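Local coordinates for mandelate racemase / muconate lactonizing enzyme (Burkholderia pseudomallei, PDB 2POD), which is of uncharacterised function but belongs to the mandelate racemase / muconate lactonizing enzyme group of the enolase superfamily and may act as a lyase, at residues R149-L153 and R350-D354. Residues are numbered along the deposited sequence; the frame is centred on the assembly and turned at random.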
loop_
_atom_site.group_PDB
_atom_site.type_symbol
_atom_site.label_atom_id
_atom_site.label_comp_id
_atom_site.label_asym_id
_atom_site.label_seq_id
_atom_site.Cartn_x
_atom_site.Cartn_y
_atom_site.Cartn_z
ATOM N N ARG B 149 -6.497 51.129 20.516
ATOM C CA ARG B 149 -5.579 50.054 20.881
ATOM C C ARG B 149 -5.899 48.753 20.140
ATOM O O ARG B 149 -6.972 48.612 19.538
ATOM C CB ARG B 149 -5.559 49.839 22.404
ATOM C CG ARG B 149 -6.819 49.202 22.991
ATOM C CD ARG B 149 -7.110 49.736 24.386
ATOM N NE ARG B 149 -8.293 50.601 24.410
ATOM C CZ ARG B 149 -9.314 50.467 25.256
ATOM N NH1 ARG B 149 -9.314 49.500 26.170
ATOM N NH2 ARG B 149 -10.340 51.306 25.192
ATOM N N TYR B 150 -4.958 47.812 20.185
ATOM C CA TYR B 150 -5.122 46.525 19.518
ATOM C C TYR B 150 -5.310 45.398 20.531
ATOM O O TYR B 150 -4.397 44.603 20.789
ATOM C CB TYR B 150 -3.949 46.245 18.577
ATOM C CG TYR B 150 -3.746 47.284 17.491
ATOM C CD1 TYR B 150 -4.816 47.739 16.716
ATOM C CD2 TYR B 150 -2.478 47.803 17.233
ATOM C CE1 TYR B 150 -4.628 48.687 15.717
ATOM C CE2 TYR B 150 -2.280 48.750 16.239
ATOM C CZ TYR B 150 -3.356 49.187 15.484
ATOM O OH TYR B 150 -3.155 50.126 14.496
ATOM N N ASP B 151 -6.513 45.343 21.094
ATOM C CA ASP B 151 -6.870 44.391 22.142
ATOM C C ASP B 151 -7.418 43.098 21.518
ATOM O O ASP B 151 -8.539 42.681 21.807
ATOM C CB ASP B 151 -7.911 45.041 23.069
ATOM C CG ASP B 151 -8.064 44.315 24.394
ATOM O OD1 ASP B 151 -7.060 43.789 24.923
ATOM O OD2 ASP B 151 -9.203 44.275 24.905
ATOM N N ASP B 152 -6.611 42.465 20.667
ATOM C CA ASP B 152 -7.126 41.627 19.579
ATOM C C ASP B 152 -7.519 40.209 20.005
ATOM O O ASP B 152 -8.385 39.597 19.384
ATOM C CB ASP B 152 -6.143 41.590 18.403
ATOM C CG ASP B 152 -6.136 42.882 17.594
ATOM O OD1 ASP B 152 -7.031 43.734 17.792
ATOM O OD2 ASP B 152 -5.230 43.047 16.751
ATOM N N LEU B 153 -6.882 39.699 21.059
ATOM C CA LEU B 153 -7.307 38.460 21.714
ATOM C C LEU B 153 -8.687 38.586 22.350
ATOM O O LEU B 153 -9.564 37.758 22.099
ATOM C CB LEU B 153 -6.277 37.999 22.751
ATOM C CG LEU B 153 -6.661 36.797 23.625
ATOM C CD1 LEU B 153 -6.386 35.471 22.920
ATOM C CD2 LEU B 153 -5.962 36.856 24.977
ATOM N N ARG B 350 -0.460 43.088 14.440
ATOM C CA ARG B 350 -0.472 44.555 14.427
ATOM C C ARG B 350 -0.141 45.202 15.774
ATOM O O ARG B 350 0.519 46.240 15.818
ATOM C CB ARG B 350 -1.763 45.114 13.814
ATOM C CG ARG B 350 -3.040 44.705 14.526
ATOM C CD ARG B 350 -4.265 45.275 13.848
ATOM N NE ARG B 350 -5.446 45.079 14.684
ATOM C CZ ARG B 350 -6.613 45.693 14.507
ATOM N NH1 ARG B 350 -6.781 46.550 13.510
ATOM N NH2 ARG B 350 -7.616 45.443 15.336
ATOM N N ALA B 351 -0.557 44.549 16.861
ATOM C CA ALA B 351 -0.162 44.925 18.227
ATOM C C ALA B 351 1.344 44.811 18.492
ATOM O O ALA B 351 1.849 45.346 19.482
ATOM C CB ALA B 351 -0.936 44.096 19.245
ATOM N N PHE B 352 2.050 44.106 17.614
ATOM C CA PHE B 352 3.483 43.896 17.770
ATOM C C PHE B 352 4.247 44.940 16.952
ATOM O O PHE B 352 5.086 45.662 17.500
ATOM C CB PHE B 352 3.874 42.475 17.335
ATOM C CG PHE B 352 3.577 41.395 18.354
ATOM C CD1 PHE B 352 2.565 41.540 19.306
ATOM C CD2 PHE B 352 4.305 40.204 18.334
ATOM C CE1 PHE B 352 2.301 40.531 20.231
ATOM C CE2 PHE B 352 4.042 39.185 19.255
ATOM C CZ PHE B 352 3.037 39.351 20.205
ATOM N N TYR B 353 3.942 45.029 15.653
ATOM C CA TYR B 353 4.646 45.956 14.756
ATOM C C TYR B 353 4.278 47.440 14.859
ATOM O O TYR B 353 5.107 48.301 14.554
ATOM C CB TYR B 353 4.700 45.461 13.295
ATOM C CG TYR B 353 3.369 45.364 12.575
ATOM C CD1 TYR B 353 2.695 46.505 12.134
ATOM C CD2 TYR B 353 2.799 44.125 12.301
ATOM C CE1 TYR B 353 1.479 46.414 11.470
ATOM C CE2 TYR B 353 1.585 44.024 11.635
ATOM C CZ TYR B 353 0.930 45.168 11.226
ATOM O OH TYR B 353 -0.272 45.066 10.567
ATOM N N ASP B 354 3.044 47.738 15.269
ATOM C CA ASP B 354 2.691 49.105 15.688
ATOM C C ASP B 354 2.994 49.333 17.171
ATOM O O ASP B 354 3.020 50.475 17.636
ATOM C CB ASP B 354 1.222 49.446 15.391
ATOM C CG ASP B 354 0.827 49.193 13.937
ATOM O OD1 ASP B 354 1.477 49.737 13.015
ATOM O OD2 ASP B 354 -0.160 48.457 13.716
HETATM O O HOH W 1 -2.862 42.126 16.847
#
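R350 meets D152 side-on, NE and NH2 each taking one carboxylate oxygen, which makes this a bidentate salt bridge. NE lies 2.9 Å from D152 OD2 on its syn lone pair, and NH2 lies 3.0 Å from D152 OD1. Both bonds are nearly straight. Both oxygens stay close to the guanidinium plane, and the two bonds restrain its rotation. The planes of guanidinium and carboxylate are tilted by 24°, in keeping with NH2 meeting OD1 somewhat out of the carboxylate plane. NH2 also forms a salt bridge with D166 of helix 160-170, so the one buried positive charge is shared between two acids.

The same arginine crosses the Y150 ring at about a right angle, passing over one face. CD of R350 stands over that face, 4.0 Å from the Y150 centroid, a CH-pi contact. Ring and guanidinium planes are 27° apart, and Y150 CD1 sits 3.4 Å from R350 NE. With CG of Y150 anti to the carbonyl carbon (chi1 -59°), the ring extends across the first turn of helix 350-356, where its CB packs against A351 CB and its CE2 touches D354 OD2.

Helix 350-356 follows barrel strand 346-348, and D152 opens helix 152-158, which precedes helix 160-170. The contact thus joins sequence-distant parts of the enolase-superfamily TIM-barrel-like domain, where its last strand, 346-348, lies beside its first, 117-122.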